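Long-range contacts in NtrC family transcriptional regulator (Clostridium acetobutylicum ATCC 824, PDB 2Q5C), which probably acts as an ATP-dependent activator of transcription that binds specific DNA sequences, this chain being its PrpR-type N-terminal domain: residues Leu5-Ile10 and Lys27-Ile32; Asp50-Ile55 and Val69-Ile74; Ile56-Thr61 and Ile76-Phe81; Met84-Asn89 and Glu164-Gly169. All blocks are in the same frame, centred on the assembly; numbering follows the deposited sequence. Where two conformers were deposited one is given.

Contact 1. Residues Leu5-Ile10 and Lys27-Ile32; sequences LKIALI and KNFIPI. With SO4 (sulfate ion), chain G.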
loop_
_atom_site.group_PDB
_atom_site.type_symbol
_atom_site.label_atom_id
_atom_site.label_comp_id
_atom_site.label_asym_id
_atom_site.label_seq_id
_atom_site.Cartn_x
_atom_site.Cartn_y
_atom_site.Cartn_z
ATOM N N LEU A 5 -19.976 -14.251 -5.307
ATOM C CA LEU A 5 -18.683 -13.647 -5.629
ATOM C C LEU A 5 -17.769 -13.670 -4.423
ATOM O O LEU A 5 -18.211 -13.495 -3.298
ATOM C CB LEU A 5 -18.870 -12.215 -6.117
ATOM C CG LEU A 5 -19.742 -12.064 -7.378
ATOM C CD1 LEU A 5 -19.934 -10.593 -7.766
ATOM C CD2 LEU A 5 -19.174 -12.876 -8.530
ATOM N N LYS A 6 -16.490 -13.863 -4.703
ATOM C CA LYS A 6 -15.461 -13.936 -3.656
ATOM C C LYS A 6 -14.331 -12.998 -4.009
ATOM O O LYS A 6 -13.784 -13.062 -5.120
ATOM C CB LYS A 6 -14.921 -15.348 -3.549
ATOM C CG LYS A 6 -16.003 -16.399 -3.221
ATOM C CD LYS A 6 -15.425 -17.805 -3.120
ATOM C CE LYS A 6 -14.430 -17.960 -1.986
ATOM N NZ LYS A 6 -13.939 -19.378 -1.934
ATOM N N ILE A 7 -14.006 -12.085 -3.097
ATOM C CA ILE A 7 -12.924 -11.130 -3.327
ATOM C C ILE A 7 -11.983 -11.153 -2.155
ATOM O O ILE A 7 -12.418 -11.033 -0.987
ATOM C CB ILE A 7 -13.442 -9.693 -3.557
ATOM C CG1 ILE A 7 -14.513 -9.663 -4.649
ATOM C CG2 ILE A 7 -12.273 -8.729 -3.884
ATOM C CD1 ILE A 7 -15.088 -8.273 -4.874
ATOM N N ALA A 8 -10.699 -11.290 -2.458
ATOM C CA ALA A 8 -9.644 -11.248 -1.443
ATOM C C ALA A 8 -9.001 -9.888 -1.361
ATOM O O ALA A 8 -8.634 -9.319 -2.375
ATOM C CB ALA A 8 -8.569 -12.269 -1.709
ATOM N N LEU A 9 -8.833 -9.380 -0.144
ATOM C CA LEU A 9 -8.008 -8.198 0.123
ATOM C C LEU A 9 -6.747 -8.664 0.787
ATOM O O LEU A 9 -6.812 -9.355 1.804
ATOM C CB LEU A 9 -8.760 -7.198 1.032
ATOM C CG LEU A 9 -7.858 -6.052 1.526
ATOM C CD1 LEU A 9 -7.510 -5.119 0.388
ATOM C CD2 LEU A 9 -8.623 -5.263 2.585
ATOM N N ILE A 10 -5.585 -8.300 0.231
ATOM C CA ILE A 10 -4.292 -8.690 0.797
ATOM C C ILE A 10 -3.586 -7.383 1.139
ATOM O O ILE A 10 -3.334 -6.554 0.253
ATOM C CB ILE A 10 -3.450 -9.541 -0.179
ATOM C CG1 ILE A 10 -4.273 -10.765 -0.603
ATOM C CG2 ILE A 10 -2.122 -9.928 0.510
ATOM C CD1 ILE A 10 -3.574 -11.686 -1.640
ATOM N N LYS A 27 -22.174 -4.953 -0.223
ATOM C CA LYS A 27 -22.064 -5.256 -1.638
ATOM C C LYS A 27 -22.296 -6.736 -1.991
ATOM O O LYS A 27 -22.133 -7.135 -3.151
ATOM C CB LYS A 27 -20.714 -4.749 -2.175
ATOM C CG LYS A 27 -20.419 -3.269 -1.868
ATOM C CD LYS A 27 -21.415 -2.305 -2.502
ATOM C CE LYS A 27 -21.035 -0.846 -2.188
ATOM N NZ LYS A 27 -22.183 0.123 -2.262
ATOM N N ASN A 28 -22.695 -7.521 -0.993
ATOM C CA ASN A 28 -23.027 -8.949 -1.169
ATOM C C ASN A 28 -21.938 -9.773 -1.887
ATOM O O ASN A 28 -22.178 -10.377 -2.926
ATOM C CB ASN A 28 -24.425 -9.125 -1.819
ATOM C CG ASN A 28 -24.953 -10.573 -1.722
ATOM O OD1 ASN A 28 -24.716 -11.284 -0.732
ATOM N ND2 ASN A 28 -25.661 -11.014 -2.763
ATOM N N PHE A 29 -20.722 -9.773 -1.345
ATOM C CA PHE A 29 -19.700 -10.728 -1.791
ATOM C C PHE A 29 -19.060 -11.338 -0.550
ATOM O O PHE A 29 -19.190 -10.792 0.549
ATOM C CB PHE A 29 -18.642 -10.106 -2.729
ATOM C CG PHE A 29 -17.788 -9.052 -2.080
ATOM C CD1 PHE A 29 -16.640 -9.417 -1.384
ATOM C CD2 PHE A 29 -18.133 -7.701 -2.168
ATOM C CE1 PHE A 29 -15.827 -8.441 -0.786
ATOM C CE2 PHE A 29 -17.332 -6.713 -1.568
ATOM C CZ PHE A 29 -16.187 -7.082 -0.879
ATOM N N ILE A 30 -18.402 -12.479 -0.717
ATOM C CA ILE A 30 -17.722 -13.164 0.370
ATOM C C ILE A 30 -16.342 -12.555 0.472
ATOM O O ILE A 30 -15.592 -12.602 -0.496
ATOM C CB ILE A 30 -17.604 -14.690 0.096
ATOM C CG1 ILE A 30 -18.995 -15.311 -0.123
ATOM C CG2 ILE A 30 -16.844 -15.362 1.229
ATOM C CD1 ILE A 30 -18.950 -16.662 -0.790
ATOM N N PRO A 31 -15.969 -12.013 1.641
ATOM C CA PRO A 31 -14.631 -11.460 1.808
ATOM C C PRO A 31 -13.622 -12.494 2.243
ATOM O O PRO A 31 -13.919 -13.385 3.056
ATOM C CB PRO A 31 -14.818 -10.464 2.948
ATOM C CG PRO A 31 -15.895 -11.114 3.829
ATOM C CD PRO A 31 -16.783 -11.871 2.879
ATOM N N ILE A 32 -12.405 -12.343 1.745
ATOM C CA ILE A 32 -11.246 -13.075 2.222
ATOM C C ILE A 32 -10.237 -11.999 2.564
ATOM O O ILE A 32 -10.039 -11.085 1.762
ATOM C CB ILE A 32 -10.671 -14.035 1.145
ATOM C CG1 ILE A 32 -11.693 -15.139 0.811
ATOM C CG2 ILE A 32 -9.390 -14.672 1.651
ATOM C CD1 ILE A 32 -12.718 -14.798 -0.288
HETATM S S SO4 G . -19.865 3.201 -2.722
HETATM O O1 SO4 G . -18.868 3.960 -3.476
HETATM O O2 SO4 G . -19.271 2.008 -2.121
HETATM O O3 SO4 G . -20.404 4.075 -1.682
HETATM O O4 SO4 G . -20.941 2.767 -3.616
HETATM O O HOH W 1 -22.237 -12.766 -3.957
#

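Contact 2. Residues Asp50-Ile55 and Val69-Ile74; sequences DEVDAI and VSIPSI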
loop_
_atom_site.group_PDB
_atom_site.type_symbol
_atom_site.label_atom_id
_atom_site.label_comp_id
_atom_site.label_asym_id
_atom_site.label_seq_id
_atom_site.Cartn_x
_atom_site.Cartn_y
_atom_site.Cartn_z
ATOM N N ASP A 50 -7.517 -19.728 -7.802
ATOM C CA ASP A 50 -8.550 -20.602 -8.359
ATOM C C ASP A 50 -9.771 -20.655 -7.440
ATOM O O ASP A 50 -10.779 -21.289 -7.775
ATOM C CB ASP A 50 -7.994 -22.011 -8.632
ATOM C CG ASP A 50 -6.971 -22.038 -9.760
ATOM O OD1 ASP A 50 -7.025 -21.187 -10.684
ATOM O OD2 ASP A 50 -6.108 -22.947 -9.729
ATOM N N GLU A 51 -9.690 -19.965 -6.303
ATOM C CA GLU A 51 -10.769 -19.971 -5.293
ATOM C C GLU A 51 -11.504 -18.645 -5.104
ATOM O O GLU A 51 -12.448 -18.569 -4.317
ATOM C CB GLU A 51 -10.236 -20.388 -3.923
ATOM C CG GLU A 51 -9.490 -21.712 -3.889
ATOM C CD GLU A 51 -8.848 -21.995 -2.540
ATOM O OE1 GLU A 51 -8.945 -21.170 -1.595
ATOM O OE2 GLU A 51 -8.223 -23.072 -2.421
ATOM N N VAL A 52 -11.052 -17.588 -5.777
ATOM C CA VAL A 52 -11.687 -16.274 -5.670
ATOM C C VAL A 52 -11.864 -15.654 -7.049
ATOM O O VAL A 52 -11.206 -16.092 -8.025
ATOM C CB VAL A 52 -10.895 -15.282 -4.754
ATOM C CG1 VAL A 52 -10.679 -15.910 -3.377
ATOM C CG2 VAL A 52 -9.556 -14.889 -5.370
ATOM N N ASP A 53 -12.731 -14.644 -7.129
ATOM C CA ASP A 53 -13.034 -13.968 -8.416
ATOM C C ASP A 53 -12.101 -12.789 -8.694
ATOM O O ASP A 53 -11.906 -12.404 -9.840
ATOM C CB ASP A 53 -14.475 -13.493 -8.447
ATOM C CG ASP A 53 -15.449 -14.634 -8.364
ATOM O OD1 ASP A 53 -15.626 -15.304 -9.400
ATOM O OD2 ASP A 53 -15.997 -14.905 -7.283
ATOM N N ALA A 54 -11.553 -12.184 -7.657
ATOM C CA ALA A 54 -10.658 -11.045 -7.831
ATOM C C ALA A 54 -9.846 -10.851 -6.563
ATOM O O ALA A 54 -10.248 -11.303 -5.502
ATOM C CB ALA A 54 -11.459 -9.773 -8.110
ATOM N N ILE A 55 -8.724 -10.143 -6.695
ATOM C CA ILE A 55 -7.841 -9.774 -5.587
ATOM C C ILE A 55 -7.694 -8.265 -5.596
ATOM O O ILE A 55 -7.572 -7.656 -6.673
ATOM C CB ILE A 55 -6.511 -10.450 -5.693
ATOM C CG1 ILE A 55 -6.743 -11.976 -5.560
ATOM C CG2 ILE A 55 -5.557 -9.996 -4.553
ATOM C CD1 ILE A 55 -5.596 -12.815 -6.021
ATOM N N VAL A 69 -0.616 -13.626 -11.036
ATOM C CA VAL A 69 -1.930 -14.267 -11.124
ATOM C C VAL A 69 -2.604 -14.011 -12.459
ATOM O O VAL A 69 -2.283 -13.035 -13.149
ATOM C CB VAL A 69 -2.883 -13.865 -9.935
ATOM C CG1 VAL A 69 -2.185 -14.142 -8.611
ATOM C CG2 VAL A 69 -3.385 -12.403 -10.044
ATOM N N SER A 70 -3.550 -14.879 -12.824
ATOM C CA SER A 70 -4.275 -14.684 -14.087
ATOM C C SER A 70 -5.680 -14.142 -13.889
ATOM O O SER A 70 -6.383 -13.868 -14.859
ATOM C CB SER A 70 -4.302 -15.986 -14.917
ATOM O OG SER A 70 -4.767 -17.063 -14.112
ATOM N N ILE A 71 -6.100 -13.974 -12.634
ATOM C CA ILE A 71 -7.425 -13.432 -12.368
ATOM C C ILE A 71 -7.321 -11.912 -12.156
ATOM O O ILE A 71 -6.204 -11.405 -12.020
ATOM C CB ILE A 71 -8.083 -14.098 -11.149
ATOM C CG1 ILE A 71 -7.265 -13.830 -9.877
ATOM C CG2 ILE A 71 -8.211 -15.608 -11.401
ATOM C CD1 ILE A 71 -8.013 -14.162 -8.574
ATOM N N PRO A 72 -8.467 -11.203 -12.140
ATOM C CA PRO A 72 -8.431 -9.748 -11.907
ATOM C C PRO A 72 -7.712 -9.342 -10.611
ATOM O O PRO A 72 -7.990 -9.910 -9.543
ATOM C CB PRO A 72 -9.896 -9.374 -11.839
ATOM C CG PRO A 72 -10.573 -10.398 -12.748
ATOM C CD PRO A 72 -9.837 -11.675 -12.440
ATOM N N SER A 73 -6.764 -8.421 -10.754
ATOM C CA SER A 73 -5.948 -7.870 -9.667
ATOM C C SER A 73 -6.200 -6.371 -9.700
ATOM O O SER A 73 -5.873 -5.695 -10.683
ATOM C CB SER A 73 -4.448 -8.145 -9.883
ATOM O OG SER A 73 -3.637 -7.476 -8.884
ATOM N N ILE A 74 -6.776 -5.837 -8.631
ATOM C CA ILE A 74 -7.140 -4.413 -8.554
ATOM C C ILE A 74 -6.202 -3.751 -7.566
ATOM O O ILE A 74 -5.926 -4.306 -6.493
ATOM C CB ILE A 74 -8.611 -4.233 -8.117
ATOM C CG1 ILE A 74 -9.571 -4.728 -9.203
ATOM C CG2 ILE A 74 -8.924 -2.793 -7.752
ATOM C CD1 ILE A 74 -9.714 -6.268 -9.251
#

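Contact 3. Residues Ile56-Thr61 and Ile76-Phe81; sequences ISRGAT and IKVTRF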
loop_
_atom_site.group_PDB
_atom_site.type_symbol
_atom_site.label_atom_id
_atom_site.label_comp_id
_atom_site.label_asym_id
_atom_site.label_seq_id
_atom_site.Cartn_x
_atom_site.Cartn_y
_atom_site.Cartn_z
ATOM N N ILE A 56 -7.755 -7.646 -4.407
ATOM C CA ILE A 56 -7.488 -6.219 -4.188
ATOM C C ILE A 56 -6.260 -6.098 -3.305
ATOM O O ILE A 56 -6.096 -6.834 -2.312
ATOM C CB ILE A 56 -8.708 -5.510 -3.527
ATOM C CG1 ILE A 56 -9.961 -5.566 -4.410
ATOM C CG2 ILE A 56 -8.315 -4.083 -3.159
ATOM C CD1 ILE A 56 -11.218 -5.084 -3.744
ATOM N N SER A 57 -5.382 -5.156 -3.640
ATOM C CA SER A 57 -4.167 -4.902 -2.850
ATOM C C SER A 57 -3.748 -3.481 -3.133
ATOM O O SER A 57 -4.439 -2.789 -3.859
ATOM C CB SER A 57 -3.084 -5.942 -3.101
ATOM O OG SER A 57 -2.641 -5.848 -4.447
ATOM N N ARG A 58 -2.634 -3.033 -2.552
ATOM C CA ARG A 58 -2.256 -1.650 -2.705
ATOM C C ARG A 58 -0.815 -1.546 -3.139
ATOM O O ARG A 58 0.028 -2.367 -2.782
ATOM C CB ARG A 58 -2.464 -0.972 -1.354
ATOM C CG ARG A 58 -2.329 0.520 -1.389
ATOM C CD ARG A 58 -3.169 1.128 -0.276
ATOM N NE ARG A 58 -2.525 1.030 1.025
ATOM C CZ ARG A 58 -1.915 2.054 1.641
ATOM N NH1 ARG A 58 -1.355 1.863 2.819
ATOM N NH2 ARG A 58 -1.871 3.263 1.076
ATOM N N GLY A 59 -0.530 -0.484 -3.902
ATOM C CA GLY A 59 0.846 -0.090 -4.150
ATOM C C GLY A 59 1.744 -1.172 -4.724
ATOM O O GLY A 59 1.338 -1.902 -5.650
ATOM N N ALA A 60 2.960 -1.307 -4.208
ATOM C CA ALA A 60 3.922 -2.247 -4.738
ATOM C C ALA A 60 3.390 -3.686 -4.707
ATOM O O ALA A 60 3.638 -4.483 -5.639
ATOM C CB ALA A 60 5.231 -2.142 -3.991
ATOM N N THR A 61 2.681 -4.026 -3.632
ATOM C CA THR A 61 2.116 -5.375 -3.529
ATOM C C THR A 61 1.240 -5.697 -4.728
ATOM O O THR A 61 1.294 -6.814 -5.257
ATOM C CB THR A 61 1.366 -5.515 -2.213
ATOM O OG1 THR A 61 2.322 -5.467 -1.153
ATOM C CG2 THR A 61 0.625 -6.862 -2.128
ATOM N N ILE A 76 -5.450 -0.581 -5.116
ATOM C CA ILE A 76 -5.844 0.650 -4.397
ATOM C C ILE A 76 -4.694 1.641 -4.612
ATOM O O ILE A 76 -3.539 1.325 -4.328
ATOM C CB ILE A 76 -6.025 0.408 -2.876
ATOM C CG1 ILE A 76 -7.099 -0.658 -2.592
ATOM C CG2 ILE A 76 -6.350 1.739 -2.182
ATOM C CD1 ILE A 76 -6.960 -1.280 -1.167
ATOM N N LYS A 77 -5.012 2.807 -5.181
ATOM C CA LYS A 77 -3.946 3.787 -5.428
ATOM C C LYS A 77 -3.619 4.532 -4.142
ATOM O O LYS A 77 -4.545 4.903 -3.421
ATOM C CB LYS A 77 -4.353 4.773 -6.520
ATOM C CG LYS A 77 -4.845 4.127 -7.819
ATOM C CD LYS A 77 -3.800 3.208 -8.449
ATOM C CE LYS A 77 -4.391 2.457 -9.653
ATOM N NZ LYS A 77 -3.381 1.594 -10.343
ATOM N N VAL A 78 -2.325 4.694 -3.880
ATOM C CA VAL A 78 -1.861 5.595 -2.818
ATOM C C VAL A 78 -2.102 7.030 -3.335
ATOM O O VAL A 78 -1.669 7.366 -4.441
ATOM C CB VAL A 78 -0.378 5.395 -2.485
ATOM C CG1 VAL A 78 -0.011 6.257 -1.274
ATOM C CG2 VAL A 78 -0.056 3.912 -2.205
ATOM N N THR A 79 -2.824 7.844 -2.561
ATOM C CA THR A 79 -3.205 9.181 -3.019
ATOM C C THR A 79 -2.309 10.277 -2.471
ATOM O O THR A 79 -1.534 10.083 -1.528
ATOM C CB THR A 79 -4.631 9.555 -2.701
ATOM O OG1 THR A 79 -4.747 9.780 -1.288
ATOM C CG2 THR A 79 -5.589 8.440 -3.101
ATOM N N ARG A 80 -2.463 11.448 -3.074
ATOM C CA ARG A 80 -1.686 12.606 -2.649
ATOM C C ARG A 80 -2.098 13.005 -1.242
ATOM O O ARG A 80 -1.227 13.338 -0.404
ATOM C CB ARG A 80 -1.859 13.786 -3.618
ATOM C CG ARG A 80 -1.173 13.580 -4.958
ATOM C CD ARG A 80 -1.667 14.660 -5.954
ATOM N NE ARG A 80 -1.105 14.472 -7.281
ATOM C CZ ARG A 80 -1.304 15.307 -8.292
ATOM N NH1 ARG A 80 -2.045 16.386 -8.106
ATOM N NH2 ARG A 80 -0.770 15.058 -9.481
ATOM N N PHE A 81 -3.394 12.938 -0.948
ATOM C CA PHE A 81 -3.845 13.323 0.398
ATOM C C PHE A 81 -3.415 12.261 1.439
ATOM O O PHE A 81 -3.075 12.615 2.585
ATOM C CB PHE A 81 -5.365 13.504 0.430
ATOM C CG PHE A 81 -5.868 14.151 1.680
ATOM C CD1 PHE A 81 -5.575 15.477 1.939
ATOM C CD2 PHE A 81 -6.680 13.463 2.560
ATOM C CE1 PHE A 81 -6.051 16.104 3.098
ATOM C CE2 PHE A 81 -7.176 14.085 3.709
ATOM C CZ PHE A 81 -6.860 15.404 3.965
#

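Contact 4. Residues Met84-Asn89 and Glu164-Gly169; sequences MRAVYN and ETINSG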
loop_
_atom_site.group_PDB
_atom_site.type_symbol
_atom_site.label_atom_id
_atom_site.label_comp_id
_atom_site.label_asym_id
_atom_site.label_seq_id
_atom_site.Cartn_x
_atom_site.Cartn_y
_atom_site.Cartn_z
ATOM N N MET A 84 0.074 13.326 2.225
ATOM C CA MET A 84 0.125 14.513 3.051
ATOM C C MET A 84 -0.235 14.178 4.475
ATOM O O MET A 84 0.452 14.637 5.385
ATOM C CB MET A 84 -0.793 15.594 2.491
ATOM C CG MET A 84 -0.421 16.030 1.097
ATOM S SD MET A 84 1.283 16.637 0.939
ATOM C CE MET A 84 1.122 18.306 1.611
ATOM N N ARG A 85 -1.289 13.381 4.691
ATOM C CA ARG A 85 -1.656 12.987 6.076
ATOM C C ARG A 85 -0.455 12.362 6.796
ATOM O O ARG A 85 -0.195 12.670 7.970
ATOM C CB ARG A 85 -2.760 11.931 6.067
ATOM C CG ARG A 85 -4.170 12.421 5.788
ATOM C CD ARG A 85 -5.074 11.215 5.624
ATOM N NE ARG A 85 -6.478 11.550 5.862
ATOM C CZ ARG A 85 -7.503 10.762 5.545
ATOM N NH1 ARG A 85 -7.301 9.600 4.978
ATOM N NH2 ARG A 85 -8.752 11.176 5.790
ATOM N N ALA A 86 0.288 11.508 6.097
ATOM C CA ALA A 86 1.420 10.841 6.722
ATOM C C ALA A 86 2.537 11.823 7.024
ATOM O O ALA A 86 3.125 11.749 8.118
ATOM C CB ALA A 86 1.922 9.693 5.872
ATOM N N VAL A 87 2.836 12.725 6.107
ATOM C CA VAL A 87 3.900 13.706 6.358
ATOM C C VAL A 87 3.497 14.603 7.527
ATOM O O VAL A 87 4.310 14.921 8.418
ATOM C CB VAL A 87 4.175 14.509 5.113
ATOM C CG1 VAL A 87 5.128 15.699 5.446
ATOM C CG2 VAL A 87 4.765 13.608 4.029
ATOM N N TYR A 88 2.265 15.059 7.534
ATOM C CA TYR A 88 1.765 15.857 8.631
ATOM C C TYR A 88 1.950 15.154 9.977
ATOM O O TYR A 88 2.409 15.773 10.942
ATOM C CB TYR A 88 0.289 16.187 8.345
ATOM C CG TYR A 88 -0.436 16.782 9.484
ATOM C CD1 TYR A 88 -0.203 18.096 9.848
ATOM C CD2 TYR A 88 -1.364 16.039 10.205
ATOM C CE1 TYR A 88 -0.868 18.671 10.926
ATOM C CE2 TYR A 88 -2.059 16.622 11.280
ATOM C CZ TYR A 88 -1.797 17.931 11.613
ATOM O OH TYR A 88 -2.431 18.521 12.678
ATOM N N ASN A 89 1.629 13.872 10.061
ATOM C CA ASN A 89 1.794 13.126 11.295
ATOM C C ASN A 89 3.263 12.951 11.651
ATOM O O ASN A 89 3.630 13.042 12.834
ATOM C CB ASN A 89 1.176 11.751 11.156
ATOM C CG ASN A 89 -0.327 11.769 11.233
ATOM O OD1 ASN A 89 -0.915 12.579 11.941
ATOM N ND2 ASN A 89 -0.954 10.820 10.554
ATOM N N GLU A 164 6.639 6.353 9.656
ATOM C CA GLU A 164 5.254 6.763 9.633
ATOM C C GLU A 164 4.651 6.220 8.323
ATOM O O GLU A 164 5.068 6.595 7.213
ATOM C CB GLU A 164 5.151 8.274 9.635
ATOM C CG GLU A 164 3.694 8.754 9.613
ATOM C CD GLU A 164 3.013 8.675 10.973
ATOM O OE1 GLU A 164 3.708 8.790 12.019
ATOM O OE2 GLU A 164 1.775 8.502 11.008
ATOM N N THR A 165 3.690 5.307 8.475
ATOM C CA THR A 165 3.119 4.603 7.328
ATOM C C THR A 165 2.078 5.429 6.619
ATOM O O THR A 165 1.238 6.059 7.255
ATOM C CB THR A 165 2.507 3.267 7.791
ATOM O OG1 THR A 165 3.496 2.521 8.497
ATOM C CG2 THR A 165 2.072 2.444 6.633
ATOM N N ILE A 166 2.124 5.407 5.287
ATOM C CA ILE A 166 1.093 6.063 4.486
ATOM C C ILE A 166 -0.066 5.102 4.405
ATOM O O ILE A 166 0.119 3.980 3.912
ATOM C CB ILE A 166 1.600 6.369 3.082
ATOM C CG1 ILE A 166 2.802 7.315 3.146
ATOM C CG2 ILE A 166 0.509 7.043 2.235
ATOM C CD1 ILE A 166 3.523 7.411 1.818
ATOM N N ASN A 167 -1.227 5.554 4.871
ATOM C CA ASN A 167 -2.414 4.688 4.955
ATOM C C ASN A 167 -3.345 4.920 3.788
ATOM O O ASN A 167 -3.105 5.753 2.942
ATOM C CB ASN A 167 -3.122 4.927 6.293
ATOM C CG ASN A 167 -2.264 4.481 7.486
ATOM O OD1 ASN A 167 -1.613 3.423 7.441
ATOM N ND2 ASN A 167 -2.213 5.319 8.528
ATOM N N SER A 168 -4.412 4.149 3.790
ATOM C CA SER A 168 -5.462 4.251 2.809
ATOM C C SER A 168 -6.724 4.400 3.612
ATOM O O SER A 168 -6.761 4.101 4.813
ATOM C CB SER A 168 -5.551 2.961 2.011
ATOM O OG SER A 168 -6.536 3.114 1.017
ATOM N N GLY A 169 -7.773 4.820 2.949
ATOM C CA GLY A 169 -9.017 5.049 3.650
ATOM C C GLY A 169 -10.201 4.362 3.024
ATOM O O GLY A 169 -10.075 3.594 2.059
HETATM O O HOH W 2 -4.858 8.050 4.539
#

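Contact 1. Residues Leu5-Ile10 and Lys27-Ile32
In Phe29 CG lies between the backbone N and the carbonyl carbon (chi1 65°), and in Ile7 CG1 is beside its N and anti to the carbonyl carbon (chi1 -52°) in an extended chain. The pair belongs to a beta-alpha-beta unit in which helix 14-27 links two neighbouring parallel strands, the second of them at the edge of its sheet. The two side chains cross at about a right angle, and Ile7 CD1 ends over the middle of the ring, 3.9 Å from the Phe29 centroid and 8° off the normal, a CH-pi contact. Phe20 of helix 14-27 also meets the ring, and helix 170-187 adds Ile177 and Ile184 to this apolar side of the sheet. The backbones are zipped by four hydrogen bonds that switch strands in turn. Ile30 N gives to Leu5 O at 2.8 Å, and Ile7 N to Ile30 O at 3.1 Å. Further on, Ile32 N reaches Ile7 O at 3.0 Å, and Leu9 N closes on Ile32 O at 2.8 Å. On the other side of the sheet from Ile7, Lys6 and Ile30 run side by side, with Lys6 CG 3.8 Å from Ile30 CD1. CD1 of Ile32 touches CB and CE of the same lysine, whose NZ is bonded to Glu51 O. Lys27 and Arg174 hold a sulfate ion, which probably comes from the crystallisation liquor. At the start of the pair a water takes the N-H of Leu5 and donates to Asn28 O at 2.6 Å.

Contact 2. Residues Asp50-Ile55 and Val69-Ile74
The Pro72 ring meets the peptide oxygen of Asp53 with its CD, 3.4 Å from Asp53 O, and CG lies farther from the same oxygen. At the next ring atom, Pro72 CB faces Ala54 CB at 4.1 Å. The carboxylate of Asp53 is turned elsewhere, with OD2 taking the backbone N-H of Lys6. Ile71 carries most of the remaining apolar contact. Its CG1 sits between its own backbone N and carbonyl carbon (chi1 63°), and from there CD1 reaches two residues of 50-55. It comes within 3.6 Å of Val52 CG2 and 3.8 Å of Ile55 CD1, crossing each side chain at about a right angle. Val69 CG1 lies beside Ile55 CD1 at the longer distance of 4.5 Å. The two segments run into the first and the last strand of a beta-alpha-beta unit, strands 54-58 and 73-76 joined through helix 59-66, and the strands pair in parallel at Ile55 and Ser73. Ile55 bonds to the neighbouring strand with both its backbone N and its O: Ile55 N gives to Pro72 O at 3.0 Å, and Ile55 O takes the N-H of Ile74 at 2.8 Å. Ile65 of helix 59-66 covers Ile55 and Ser73 on one side of the sheet. On the other, Ala54 meets Ile184 of helix 170-187, and Ile74 CD1 touches Ala54 CB.

Contact 3. Residues Ile56-Thr61 and Ile76-Phe81
Ile76, Arg58 and Val78 bury the most surface here, where the C-terminal ends of strands 54-58 and 73-76 part. Ile76 is fixed by its backbone: Ile76 N gives a nearly straight bond (173° at the hydrogen) to Ser57 O at 2.7 Å. Its side chain divides between two neighbours. CG1 and CD1 of Ile76 meet Ile56 CG2, with CG1 at 3.7 Å and the two side chains crossing at about a right angle, while Ile76 CG2 lies 3.8 Å from Arg58 CD. Ser172 and Ala176 of helix 170-187 also touch Ile76. Arg58 starts with CG anti to its backbone N (chi1 -171°), which lays CG 3.3 Å from Ile76 O. The bend at chi3 (78°) then swings NE off the line of the chain. At its end Arg58 NH2 is 3.8 Å from Val78 CG2, which approaches the guanidinium obliquely. NH1 is hydrogen-bonded to Ile166 O, tying the strand end to the segment that leads into helix 170-187. Past Ile76 the chain runs by Val78 to Thr79, the N-cap of helix 80-90, whereas beyond Arg58 it turns at Gly59, which has positive phi, straight into helix 59-66. A glycerol, probably from the crystallisation liquor, accepts at its O1 the N-H of Thr61. A small molecule held at a helix N-terminus just beyond the C-terminal end of a parallel strand is the placing typical of ligand sites in Rossmann-like alpha/beta folds, so this may mark a pocket between the two halves.

Contact 4. Residues Met84-Asn89 and Glu164-Gly169
Apolar contact centres on Ala86, whose CB points from helix 80-90 at the other segment and meets Ile166 CG1 at 3.7 Å. The same methyl lies 3.9 Å from Thr165 O, so it rests against the backbone as well as the isoleucine. Val147 of strand 145-148 touches both Ala86 and Ile166, closing the patch from the neighbouring strand. The polar groups pack without a direct hydrogen bond between the segments. Glu164 has CG anti to its backbone N (chi1 -180°), which puts CG 3.4 Å from Ala86 O. A bend at chi2 turns CD toward Asn89, whose side chain Glu164 crosses at about a right angle; OE2 of Glu164 lies 3.3 Å from Asn89 CB, and the amide and carboxylate planes stand 51° apart. The charge is met by Arg92, which forms a salt bridge to Glu164 OE1 and also donates to Asn89 O, so one arginine nitrogen, NH1, links the strand's carboxylate to the helix backbone. One link runs through solvent. A water in the plane of the Arg85 guanidinium, at its edge, accepts from Arg85 NH1 at 2.9 Å and donates weakly to Asn167 O. Helix 80-90 thus lies against the end of edge strand 162-165, and the chain beyond reaches Gly169, the N-cap of helix 170-187. Such helix-on-sheet packing is characteristic of an alpha/beta sandwich, here the second of two four-stranded parallel sheets.

Contacts 1, 2 and 3 share one parallel sheet: strand 6-11 lies between 30-35 and 54-58, and 73-76 follows. Contact 1 joins contact 2 where Ala8 N meets Ala54 O at 3.1 Å, and contact 3 where Ala8 O meets Ile56 N at 2.8 Å. Contacts 2 and 3 continue each other along strand 54-58, their centres about 17 Å apart. Contact 4 belongs to the second sheet; its centre is about 12 Å from that of contact 3, which bridges the halves through Arg58, and about 28 Å from that of contact 2. The glycerol at contact 3 lies near this junction, whereas the sulfate bound by Lys27 belongs to contact 1.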